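Side-chain contacts in phenol hydroxylase component phL (Pseudomonas stutzeri, PDB 3U52), which is probably the helical beta-type subunit of a multicomponent phenol hydroxylase, a bacterial diiron monooxygenase that adds a hydroxyl group to aromatic rings: residues D[59-63]-D[64-68]; D[211-214]-D[215-219]; D[279-282]-D[283-287]. One frame throughout, in Å; residues are numbered along the deposited sequence.

Interaction 1 (D[59-63]-D[64-68])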
ATOM      1  N   ASP D  59     -19.282 -29.839  13.728  1.00 25.29           N
ATOM      2  CA  ASP D  59     -20.545 -30.304  14.329  1.00 26.00           C
ATOM      3  C   ASP D  59     -20.900 -29.397  15.481  1.00 25.75           C
ATOM      4  O   ASP D  59     -20.164 -29.343  16.451  1.00 25.43           O
ATOM      5  CB  ASP D  59     -20.385 -31.745  14.821  1.00 25.44           C
ATOM      6  CG  ASP D  59     -21.719 -32.390  15.250  1.00 28.91           C
ATOM      7  OD1 ASP D  59     -22.642 -31.680  15.735  1.00 28.15           O
ATOM      8  OD2 ASP D  59     -21.846 -33.643  15.123  1.00 27.75           O
ATOM      9  N   PRO D  60     -22.038 -28.675  15.389  1.00 26.43           N
ATOM     10  CA  PRO D  60     -22.402 -27.746  16.516  1.00 26.01           C
ATOM     11  C   PRO D  60     -22.787 -28.430  17.834  1.00 26.04           C
ATOM     12  O   PRO D  60     -22.840 -27.771  18.881  1.00 25.49           O
ATOM     13  CB  PRO D  60     -23.571 -26.928  15.945  1.00 25.64           C
ATOM     14  CG  PRO D  60     -24.166 -27.806  14.876  1.00 27.34           C
ATOM     15  CD  PRO D  60     -22.989 -28.576  14.259  1.00 26.67           C
ATOM     16  N   THR D  61     -23.017 -29.735  17.776  1.00 24.33           N
ATOM     17  CA  THR D  61     -23.308 -30.531  18.952  1.00 24.74           C
ATOM     18  C   THR D  61     -22.094 -30.880  19.799  1.00 23.86           C
ATOM     19  O   THR D  61     -22.260 -31.546  20.817  1.00 25.30           O
ATOM     20  CB  THR D  61     -24.221 -31.804  18.630  1.00 24.70           C
ATOM     21  OG1 THR D  61     -23.517 -32.768  17.818  1.00 26.23           O
ATOM     22  CG2 THR D  61     -25.486 -31.371  17.867  1.00 24.23           C
ATOM     23  N   ARG D  62     -20.893 -30.408  19.433  1.00 23.64           N
ATOM     24  CA  ARG D  62     -19.695 -30.541  20.315  1.00 23.64           C
ATOM     25  C   ARG D  62     -19.866 -29.766  21.600  1.00 24.35           C
ATOM     26  O   ARG D  62     -19.134 -29.996  22.567  1.00 26.10           O
ATOM     27  CB  ARG D  62     -18.366 -30.137  19.652  1.00 23.10           C
ATOM     28  CG  ARG D  62     -17.874 -31.161  18.676  1.00 23.03           C
ATOM     29  CD  ARG D  62     -16.375 -31.020  18.214  1.00 23.60           C
ATOM     30  NE  ARG D  62     -16.060 -32.301  17.609  1.00 24.48           N
ATOM     31  CZ  ARG D  62     -16.258 -32.594  16.339  1.00 27.06           C
ATOM     32  NH1 ARG D  62     -15.966 -33.823  15.923  1.00 27.36           N
ATOM     33  NH2 ARG D  62     -16.689 -31.650  15.475  1.00 26.40           N
ATOM     34  N   THR D  63     -20.834 -28.847  21.604  1.00 24.08           N
ATOM     35  CA  THR D  63     -21.278 -28.197  22.830  1.00 22.91           C
ATOM     36  C   THR D  63     -22.751 -28.504  23.113  1.00 23.59           C
ATOM     37  O   THR D  63     -23.528 -28.705  22.199  1.00 22.79           O
ATOM     38  CB  THR D  63     -21.033 -26.669  22.797  1.00 22.40           C
ATOM     39  OG1 THR D  63     -21.367 -26.108  24.067  1.00 22.94           O
ATOM     40  CG2 THR D  63     -21.817 -26.000  21.741  1.00 21.16           C
ATOM     41  N   ALA D  64     -23.101 -28.545  24.389  1.00 24.63           N
ATOM     42  CA  ALA D  64     -24.504 -28.735  24.818  1.00 25.90           C
ATOM     43  C   ALA D  64     -25.327 -27.449  24.653  1.00 26.89           C
ATOM     44  O   ALA D  64     -26.558 -27.497  24.552  1.00 27.75           O
ATOM     45  CB  ALA D  64     -24.574 -29.268  26.258  1.00 25.56           C
ATOM     46  N   ILE D  65     -24.648 -26.303  24.642  1.00 27.60           N
ATOM     47  CA  ILE D  65     -25.282 -25.028  24.341  1.00 27.68           C
ATOM     48  C   ILE D  65     -25.931 -25.085  22.971  1.00 27.59           C
ATOM     49  O   ILE D  65     -25.405 -25.710  22.069  1.00 28.78           O
ATOM     50  CB  ILE D  65     -24.263 -23.878  24.391  1.00 27.36           C
ATOM     51  CG1 ILE D  65     -23.734 -23.681  25.825  1.00 27.55           C
ATOM     52  CG2 ILE D  65     -24.885 -22.594  23.896  1.00 27.99           C
ATOM     53  CD1 ILE D  65     -24.770 -23.114  26.819  1.00 23.79           C
ATOM     54  N   ARG D  66     -27.090 -24.456  22.827  1.00 28.18           N
ATOM     55  CA  ARG D  66     -27.827 -24.434  21.561  1.00 29.05           C
ATOM     56  C   ARG D  66     -28.111 -23.004  21.126  1.00 28.53           C
ATOM     57  O   ARG D  66     -28.460 -22.162  21.946  1.00 28.05           O
ATOM     58  CB  ARG D  66     -29.168 -25.211  21.677  1.00 29.96           C
ATOM     59  CG  ARG D  66     -29.018 -26.720  21.897  1.00 32.80           C
ATOM     60  CD  ARG D  66     -28.402 -27.425  20.681  1.00 39.99           C
ATOM     61  NE  ARG D  66     -27.434 -28.454  21.103  1.00 44.32           N
ATOM     62  CZ  ARG D  66     -27.598 -29.740  20.857  1.00 44.23           C
ATOM     63  NH1 ARG D  66     -28.666 -30.120  20.172  1.00 48.81           N
ATOM     64  NH2 ARG D  66     -26.709 -30.630  21.255  1.00 41.94           N
ATOM     65  N   MET D  67     -27.918 -22.744  19.836  1.00 29.48           N
ATOM     66  CA  MET D  67     -28.205 -21.447  19.210  1.00 30.15           C
ATOM     67  C   MET D  67     -28.905 -21.649  17.898  1.00 31.53           C
ATOM     68  O   MET D  67     -28.444 -22.438  17.050  1.00 30.79           O
ATOM     69  CB  MET D  67     -26.937 -20.677  18.907  1.00 29.66           C
ATOM     70  CG  MET D  67     -26.095 -20.426  20.128  1.00 29.61           C
ATOM     71  SD  MET D  67     -26.693 -19.143  21.228  1.00 27.55           S
ATOM     72  CE  MET D  67     -26.253 -17.657  20.287  1.00 25.90           C
ATOM     73  N   GLU D  68     -29.971 -20.878  17.696  1.00 32.06           N
ATOM     74  CA  GLU D  68     -30.628 -20.828  16.405  1.00 34.23           C
ATOM     75  C   GLU D  68     -29.578 -20.472  15.355  1.00 34.09           C
ATOM     76  O   GLU D  68     -29.549 -21.056  14.271  1.00 33.93           O
ATOM     77  CB  GLU D  68     -31.776 -19.808  16.395  1.00 35.15           C
ATOM     78  CG  GLU D  68     -32.613 -19.840  15.087  1.00 41.70           C
ATOM     79  CD  GLU D  68     -32.925 -18.425  14.531  1.00 50.47           C
ATOM     80  OE1 GLU D  68     -34.099 -17.981  14.638  1.00 53.36           O
ATOM     81  OE2 GLU D  68     -31.994 -17.759  13.988  1.00 52.98           O
TER
HETATM   82  O   HOH W   1     -24.540 -25.883  19.517  1.00 39.02           O
HETATM   83  O   HOH W   2     -24.817 -31.519  22.585  1.00 34.74           O
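T63 and I65 meet where the backbone leaves the short 3-10 turn of residues 60-62, extends at T63 and bends at A64, so that the I65 amide comes back to the T63 side chain. T63 turns its hydroxyl forward along the chain, OG1 lying beside the carbonyl carbon (chi1 -174°), and I65 N donates to T63 OG1 over 3.3 Å, a weak bond with an N-H...O angle of 149°. The same hydroxyl also has a hydrogen bond with D210 OD1, while the other oxygen of that carboxylate, OD2, takes the A64 amide; D210 thus grips the bend from outside. Just upstream, D59 closes an Asx turn: its OD1 accepts from T61 N at 2.8 Å. T61 OG1 gives D59 OD1 a second, shorter bond of 2.5 Å, coming from above the carboxylate plane on the same face as the amide. T61 OG1 is itself paired with H55 ND1. R66 folds back toward the turn through bends at chi2 and chi3, laying one face of its guanidinium over the T61 methyl, with T61 CG2 3.7 Å from R66 NH2. Near the plane of the group, T63 O lies at its edge. Two waters stitch the halves together: one donates to both P60 O and I65 O, and the other donates to T61 O while accepting a weak bond from R66 NH2. R66 NE, by contrast, is buried by the contact with no partner in the model. The loop packs against three helices: T63 leans on W211 and F212 of helix 211-240, whereas I65 reaches F212, V271 of helix 251-274, and L281 and W285 of helix 276-302.

Interaction 2 (D[211-214]-D[215-219])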
ATOM      1  N   TRP D 211     -16.801 -27.384  24.363  1.00 21.95           N
ATOM      2  CA  TRP D 211     -15.957 -26.208  24.097  1.00 21.25           C
ATOM      3  C   TRP D 211     -16.541 -24.939  24.718  1.00 20.89           C
ATOM      4  O   TRP D 211     -15.799 -24.029  25.155  1.00 21.44           O
ATOM      5  CB  TRP D 211     -15.645 -26.051  22.613  1.00 19.79           C
ATOM      6  CG  TRP D 211     -16.807 -25.716  21.699  1.00 20.06           C
ATOM      7  CD1 TRP D 211     -17.495 -26.592  20.915  1.00 19.22           C
ATOM      8  CD2 TRP D 211     -17.388 -24.419  21.454  1.00 20.08           C
ATOM      9  NE1 TRP D 211     -18.481 -25.932  20.209  1.00 20.66           N
ATOM     10  CE2 TRP D 211     -18.442 -24.600  20.518  1.00 19.75           C
ATOM     11  CE3 TRP D 211     -17.126 -23.134  21.932  1.00 20.23           C
ATOM     12  CZ2 TRP D 211     -19.208 -23.522  20.002  1.00 19.45           C
ATOM     13  CZ3 TRP D 211     -17.905 -22.053  21.430  1.00 21.08           C
ATOM     14  CH2 TRP D 211     -18.942 -22.272  20.497  1.00 20.11           C
ATOM     15  N   PHE D 212     -17.857 -24.829  24.762  1.00 20.79           N
ATOM     16  CA  PHE D 212     -18.410 -23.648  25.421  1.00 21.73           C
ATOM     17  C   PHE D 212     -18.193 -23.650  26.937  1.00 21.63           C
ATOM     18  O   PHE D 212     -17.822 -22.621  27.511  1.00 20.48           O
ATOM     19  CB  PHE D 212     -19.866 -23.331  25.070  1.00 22.58           C
ATOM     20  CG  PHE D 212     -20.184 -21.872  25.266  1.00 22.89           C
ATOM     21  CD1 PHE D 212     -20.050 -20.985  24.203  1.00 24.28           C
ATOM     22  CD2 PHE D 212     -20.513 -21.362  26.548  1.00 21.87           C
ATOM     23  CE1 PHE D 212     -20.302 -19.596  24.376  1.00 25.01           C
ATOM     24  CE2 PHE D 212     -20.752 -19.989  26.749  1.00 24.62           C
ATOM     25  CZ  PHE D 212     -20.671 -19.096  25.645  1.00 24.63           C
ATOM     26  N   GLU D 213     -18.349 -24.823  27.560  1.00 21.13           N
ATOM     27  CA  GLU D 213     -17.946 -24.977  28.962  1.00 22.11           C
ATOM     28  C   GLU D 213     -16.501 -24.481  29.101  1.00 22.06           C
ATOM     29  O   GLU D 213     -16.194 -23.686  29.983  1.00 22.63           O
ATOM     30  CB  GLU D 213     -18.060 -26.441  29.435  1.00 22.55           C
ATOM     31  CG  GLU D 213     -17.795 -26.608  30.945  1.00 23.14           C
ATOM     32  CD  GLU D 213     -17.781 -28.057  31.418  1.00 26.56           C
ATOM     33  OE1 GLU D 213     -17.416 -28.255  32.610  1.00 28.71           O
ATOM     34  OE2 GLU D 213     -18.144 -28.976  30.642  1.00 23.80           O
ATOM     35  N   LEU D 214     -15.626 -24.935  28.194  1.00 22.33           N
ATOM     36  CA  LEU D 214     -14.226 -24.525  28.213  1.00 23.29           C
ATOM     37  C   LEU D 214     -14.009 -23.015  28.045  1.00 22.86           C
ATOM     38  O   LEU D 214     -13.225 -22.427  28.803  1.00 22.91           O
ATOM     39  CB  LEU D 214     -13.408 -25.292  27.161  1.00 23.83           C
ATOM     40  CG  LEU D 214     -11.895 -25.237  27.314  1.00 24.40           C
ATOM     41  CD1 LEU D 214     -11.372 -25.554  28.696  1.00 21.11           C
ATOM     42  CD2 LEU D 214     -11.278 -26.132  26.268  1.00 26.29           C
ATOM     43  N   THR D 215     -14.675 -22.381  27.071  1.00 22.86           N
ATOM     44  CA  THR D 215     -14.474 -20.923  26.913  1.00 23.15           C
ATOM     45  C   THR D 215     -14.934 -20.133  28.156  1.00 24.12           C
ATOM     46  O   THR D 215     -14.265 -19.178  28.592  1.00 24.06           O
ATOM     47  CB  THR D 215     -15.068 -20.358  25.583  1.00 22.86           C
ATOM     48  OG1 THR D 215     -14.484 -19.080  25.339  1.00 21.21           O
ATOM     49  CG2 THR D 215     -16.550 -20.140  25.651  1.00 23.34           C
ATOM     50  N   LEU D 216     -16.077 -20.532  28.709  1.00 23.91           N
ATOM     51  CA  LEU D 216     -16.628 -19.971  29.936  1.00 24.61           C
ATOM     52  C   LEU D 216     -15.635 -20.057  31.084  1.00 24.02           C
ATOM     53  O   LEU D 216     -15.392 -19.078  31.766  1.00 25.08           O
ATOM     54  CB  LEU D 216     -17.918 -20.728  30.323  1.00 24.32           C
ATOM     55  CG  LEU D 216     -18.554 -20.451  31.710  1.00 26.07           C
ATOM     56  CD1 LEU D 216     -19.035 -19.027  31.796  1.00 29.22           C
ATOM     57  CD2 LEU D 216     -19.725 -21.353  31.889  1.00 28.62           C
ATOM     58  N   VAL D 217     -15.085 -21.239  31.321  1.00 23.35           N
ATOM     59  CA  VAL D 217     -14.188 -21.460  32.466  1.00 24.05           C
ATOM     60  C   VAL D 217     -12.891 -20.695  32.291  1.00 24.36           C
ATOM     61  O   VAL D 217     -12.440 -19.975  33.212  1.00 25.37           O
ATOM     62  CB  VAL D 217     -13.865 -22.962  32.635  1.00 23.50           C
ATOM     63  CG1 VAL D 217     -12.864 -23.162  33.770  1.00 25.27           C
ATOM     64  CG2 VAL D 217     -15.167 -23.742  32.891  1.00 26.30           C
ATOM     65  N   GLN D 218     -12.275 -20.882  31.125  1.00 24.51           N
ATOM     66  CA  GLN D 218     -11.028 -20.205  30.779  1.00 24.59           C
ATOM     67  C   GLN D 218     -11.163 -18.666  30.595  1.00 25.20           C
ATOM     68  O   GLN D 218     -10.474 -17.869  31.254  1.00 26.37           O
ATOM     69  CB  GLN D 218     -10.423 -20.804  29.497  1.00 25.24           C
ATOM     70  CG  GLN D 218      -9.067 -20.160  29.105  1.00 25.41           C
ATOM     71  CD  GLN D 218      -7.982 -20.428  30.191  1.00 27.38           C
ATOM     72  OE1 GLN D 218      -7.413 -21.480  30.195  1.00 24.95           O
ATOM     73  NE2 GLN D 218      -7.677 -19.452  31.048  1.00 29.56           N
ATOM     74  N   ASN D 219     -12.037 -18.272  29.686  1.00 24.56           N
ATOM     75  CA  ASN D 219     -12.058 -16.902  29.192  1.00 24.91           C
ATOM     76  C   ASN D 219     -12.898 -15.945  30.029  1.00 25.48           C
ATOM     77  O   ASN D 219     -12.697 -14.742  29.923  1.00 24.30           O
ATOM     78  CB  ASN D 219     -12.440 -16.857  27.686  1.00 23.91           C
ATOM     79  CG  ASN D 219     -11.407 -17.585  26.785  1.00 23.53           C
ATOM     80  OD1 ASN D 219     -11.773 -18.401  25.932  1.00 24.99           O
ATOM     81  ND2 ASN D 219     -10.119 -17.323  27.001  1.00 16.92           N
TER
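T215 packs back against the preceding helical turn, where T215 N donates to W211 O at 2.8 Å. From there the side chain can be traced outward. T215 CB stands 3.8 Å from W211 O and then divides into two branches with very different surroundings. The methyl branch, T215 CG2, lies between the backbone N and carbonyl carbon of its own residue and points back along the helix, passing 3.4 Å from F212 O. It ends over the middle of the F212 ring in a CH-pi contact, 3.9 Å from T215 CG2 to the ring centroid and only 10° off the ring normal. Chi1 of F212 (-155°) places the phenyl beside T215, and chi2 near 90° (92°) turns its face to the methyl. The hydroxyl branch goes the other way: T215 OG1 donates to N219 OD1 at 2.9 Å, in the plane of the amide carbonyl and on a lone pair. Both ends of this bond have further partners, H153 NE2 for the hydroxyl and N137 ND2 for N219 OD1, so a buried polar chain runs alongside the aromatic contact. The turn is enclosed by other helices. Helix 126-143 covers W211, L214 and Q218; M267 of helix 251-274 touches both F212 and T215; and helix 276-302 meets F212, E213, L216 and V217 through L282, W285 and W289.

Interaction 3 (D[279-282]-D[283-287]); sequences RELL and QKWID
L281 and W285 face each other one turn apart, and the backbone around them is paired by four i to i+4 bonds across the two segments. R279 O accepts from Q283 N, E280 O from K284 N, L281 O from W285 N and L282 O from I286 N, the four bonds spanning 2.9 to 3.1 Å. The side-chain amide of Q283 is satisfied at both ends. The Q283 chain leaves the backbone trans (chi1 -171°) and bends at chi2, which carries the amide along the helix to D287. There Q283 NE2 donates to D287 OD1 over 3.1 Å; the carboxylate oxygen lies close to the amide plane, but the nitrogen approaches it from above the carboxylate plane. Q283 OE1, in turn, holds the backbone amide of Q327, tying the C-terminal tail to this helix. At the other end of the contact, the R279 guanidinium points away from the next turn, and its NH1 is taken up by A272 O from the last part of helix 251-274. The apolar flank is built differently. L281 sets CD2 over the six-membered ring of W285, 3.9 Å from its centroid in a CH-pi contact, displaced toward the rim. L281 CD1 lies 3.6 Å from W285 CH2, at the outer part of the same ring. L282 adds a looser touch, with L282 CD2 4.1 Å from W285 CE3. These i to i+4 and i to i+3 contacts are those of an amphipathic alpha-helix, with amide and carboxylate paired on one flank and two leucines packed against an indole on the other, within the all-helical fold of this hydroxylase family.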
ATOM      1  N   ARG D 279     -29.014 -20.589  29.630  1.00 34.13           N
ATOM      2  CA  ARG D 279     -28.799 -19.974  30.938  1.00 34.99           C
ATOM      3  C   ARG D 279     -28.748 -20.973  32.119  1.00 34.92           C
ATOM      4  O   ARG D 279     -27.833 -20.921  32.953  1.00 33.01           O
ATOM      5  CB  ARG D 279     -29.907 -18.956  31.132  1.00 35.48           C
ATOM      6  CG  ARG D 279     -29.467 -17.677  31.741  1.00 37.40           C
ATOM      7  CD  ARG D 279     -30.224 -16.497  31.140  1.00 39.69           C
ATOM      8  NE  ARG D 279     -31.659 -16.515  31.412  1.00 41.54           N
ATOM      9  CZ  ARG D 279     -32.617 -16.417  30.480  1.00 43.60           C
ATOM     10  NH1 ARG D 279     -32.330 -16.276  29.184  1.00 41.51           N
ATOM     11  NH2 ARG D 279     -33.887 -16.433  30.861  1.00 45.12           N
ATOM     12  N   GLU D 280     -29.721 -21.887  32.184  1.00 35.71           N
ATOM     13  CA  GLU D 280     -29.666 -23.024  33.139  1.00 37.15           C
ATOM     14  C   GLU D 280     -28.323 -23.772  33.086  1.00 35.76           C
ATOM     15  O   GLU D 280     -27.697 -24.018  34.112  1.00 34.98           O
ATOM     16  CB  GLU D 280     -30.793 -24.057  32.871  1.00 38.56           C
ATOM     17  CG  GLU D 280     -32.240 -23.677  33.334  1.00 45.06           C
ATOM     18  CD  GLU D 280     -33.339 -24.489  32.585  1.00 52.32           C
ATOM     19  OE1 GLU D 280     -33.123 -25.696  32.275  1.00 53.58           O
ATOM     20  OE2 GLU D 280     -34.418 -23.911  32.284  1.00 55.91           O
ATOM     21  N   LEU D 281     -27.920 -24.156  31.869  1.00 35.37           N
ATOM     22  CA  LEU D 281     -26.668 -24.863  31.630  1.00 34.40           C
ATOM     23  C   LEU D 281     -25.459 -24.030  32.085  1.00 32.89           C
ATOM     24  O   LEU D 281     -24.561 -24.530  32.762  1.00 32.50           O
ATOM     25  CB  LEU D 281     -26.548 -25.188  30.146  1.00 35.39           C
ATOM     26  CG  LEU D 281     -26.107 -26.573  29.676  1.00 38.42           C
ATOM     27  CD1 LEU D 281     -25.544 -26.457  28.254  1.00 38.49           C
ATOM     28  CD2 LEU D 281     -25.112 -27.259  30.623  1.00 39.69           C
ATOM     29  N   LEU D 282     -25.446 -22.752  31.722  1.00 31.16           N
ATOM     30  CA  LEU D 282     -24.361 -21.866  32.112  1.00 30.43           C
ATOM     31  C   LEU D 282     -24.273 -21.754  33.626  1.00 30.23           C
ATOM     32  O   LEU D 282     -23.184 -21.782  34.194  1.00 28.65           O
ATOM     33  CB  LEU D 282     -24.533 -20.470  31.469  1.00 30.48           C
ATOM     34  CG  LEU D 282     -24.422 -20.309  29.936  1.00 30.21           C
ATOM     35  CD1 LEU D 282     -24.638 -18.864  29.530  1.00 30.62           C
ATOM     36  CD2 LEU D 282     -23.071 -20.756  29.449  1.00 32.80           C
ATOM     37  N   GLN D 283     -25.425 -21.635  34.300  1.00 30.21           N
ATOM     38  CA  GLN D 283     -25.395 -21.532  35.765  1.00 29.46           C
ATOM     39  C   GLN D 283     -24.765 -22.791  36.420  1.00 29.79           C
ATOM     40  O   GLN D 283     -24.049 -22.725  37.417  1.00 29.24           O
ATOM     41  CB  GLN D 283     -26.812 -21.308  36.313  1.00 29.50           C
ATOM     42  CG  GLN D 283     -26.797 -20.985  37.783  1.00 26.04           C
ATOM     43  CD  GLN D 283     -26.097 -19.684  38.072  1.00 28.21           C
ATOM     44  OE1 GLN D 283     -26.529 -18.619  37.608  1.00 31.82           O
ATOM     45  NE2 GLN D 283     -25.012 -19.749  38.836  1.00 25.54           N
ATOM     46  N   LYS D 284     -25.081 -23.949  35.862  1.00 30.29           N
ATOM     47  CA  LYS D 284     -24.567 -25.214  36.377  1.00 30.79           C
ATOM     48  C   LYS D 284     -23.033 -25.195  36.259  1.00 29.78           C
ATOM     49  O   LYS D 284     -22.322 -25.523  37.230  1.00 30.06           O
ATOM     50  CB  LYS D 284     -25.209 -26.344  35.573  1.00 31.57           C
ATOM     51  CG  LYS D 284     -24.639 -27.734  35.778  1.00 37.68           C
ATOM     52  CD  LYS D 284     -25.190 -28.672  34.681  1.00 44.76           C
ATOM     53  CE  LYS D 284     -24.146 -29.700  34.245  1.00 47.95           C
ATOM     54  NZ  LYS D 284     -24.742 -30.735  33.319  1.00 50.34           N
ATOM     55  N   TRP D 285     -22.515 -24.748  35.101  1.00 28.05           N
ATOM     56  CA  TRP D 285     -21.053 -24.711  34.902  1.00 26.54           C
ATOM     57  C   TRP D 285     -20.411 -23.686  35.819  1.00 26.06           C
ATOM     58  O   TRP D 285     -19.402 -24.000  36.416  1.00 26.65           O
ATOM     59  CB  TRP D 285     -20.646 -24.487  33.440  1.00 25.35           C
ATOM     60  CG  TRP D 285     -20.984 -25.605  32.529  1.00 24.68           C
ATOM     61  CD1 TRP D 285     -21.071 -26.938  32.832  1.00 25.63           C
ATOM     62  CD2 TRP D 285     -21.278 -25.489  31.138  1.00 25.71           C
ATOM     63  NE1 TRP D 285     -21.407 -27.665  31.700  1.00 24.55           N
ATOM     64  CE2 TRP D 285     -21.538 -26.796  30.648  1.00 26.15           C
ATOM     65  CE3 TRP D 285     -21.350 -24.395  30.245  1.00 26.77           C
ATOM     66  CZ2 TRP D 285     -21.877 -27.041  29.305  1.00 25.42           C
ATOM     67  CZ3 TRP D 285     -21.667 -24.644  28.912  1.00 24.50           C
ATOM     68  CH2 TRP D 285     -21.949 -25.953  28.461  1.00 25.29           C
ATOM     69  N   ILE D 286     -21.012 -22.497  35.981  1.00 25.32           N
ATOM     70  CA  ILE D 286     -20.467 -21.517  36.961  1.00 26.68           C
ATOM     71  C   ILE D 286     -20.421 -22.083  38.411  1.00 27.99           C
ATOM     72  O   ILE D 286     -19.461 -21.892  39.148  1.00 27.06           O
ATOM     73  CB  ILE D 286     -21.294 -20.193  36.927  1.00 27.12           C
ATOM     74  CG1 ILE D 286     -21.164 -19.498  35.567  1.00 24.80           C
ATOM     75  CG2 ILE D 286     -20.917 -19.249  38.065  1.00 27.91           C
ATOM     76  CD1 ILE D 286     -22.296 -18.553  35.278  1.00 26.52           C
ATOM     77  N   ASP D 287     -21.495 -22.765  38.827  1.00 29.69           N
ATOM     78  CA  ASP D 287     -21.555 -23.368  40.174  1.00 29.80           C
ATOM     79  C   ASP D 287     -20.448 -24.382  40.392  1.00 28.43           C
ATOM     80  O   ASP D 287     -19.863 -24.441  41.467  1.00 26.64           O
ATOM     81  CB  ASP D 287     -22.887 -24.095  40.424  1.00 30.47           C
ATOM     82  CG  ASP D 287     -24.093 -23.170  40.507  1.00 34.17           C
ATOM     83  OD1 ASP D 287     -23.980 -21.939  40.754  1.00 41.97           O
ATOM     84  OD2 ASP D 287     -25.193 -23.714  40.325  1.00 37.21           O
TER

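How the interactions relate
Interaction 2 is the core contact, wholly on helix 211-240, its centre about 10 Å from the chain centre; interactions 1 and 3, with their centres about 21 and 20 Å out, are partly buried. Interactions 2 and 3 are each a stretch of regular helix bearing a CH-pi contact, but the buried one pairs its hydroxyl with interior side chains, whereas 279-287 sends one amide to its own D287 and to the C-terminal tail, and carries exposed charged residues. Interaction 1 has no such regular pairing and relies on an Asx turn, a weak hydroxyl bond and bridging waters. All three touch one another, with A64 CB 3.6 Å from L281 CD1.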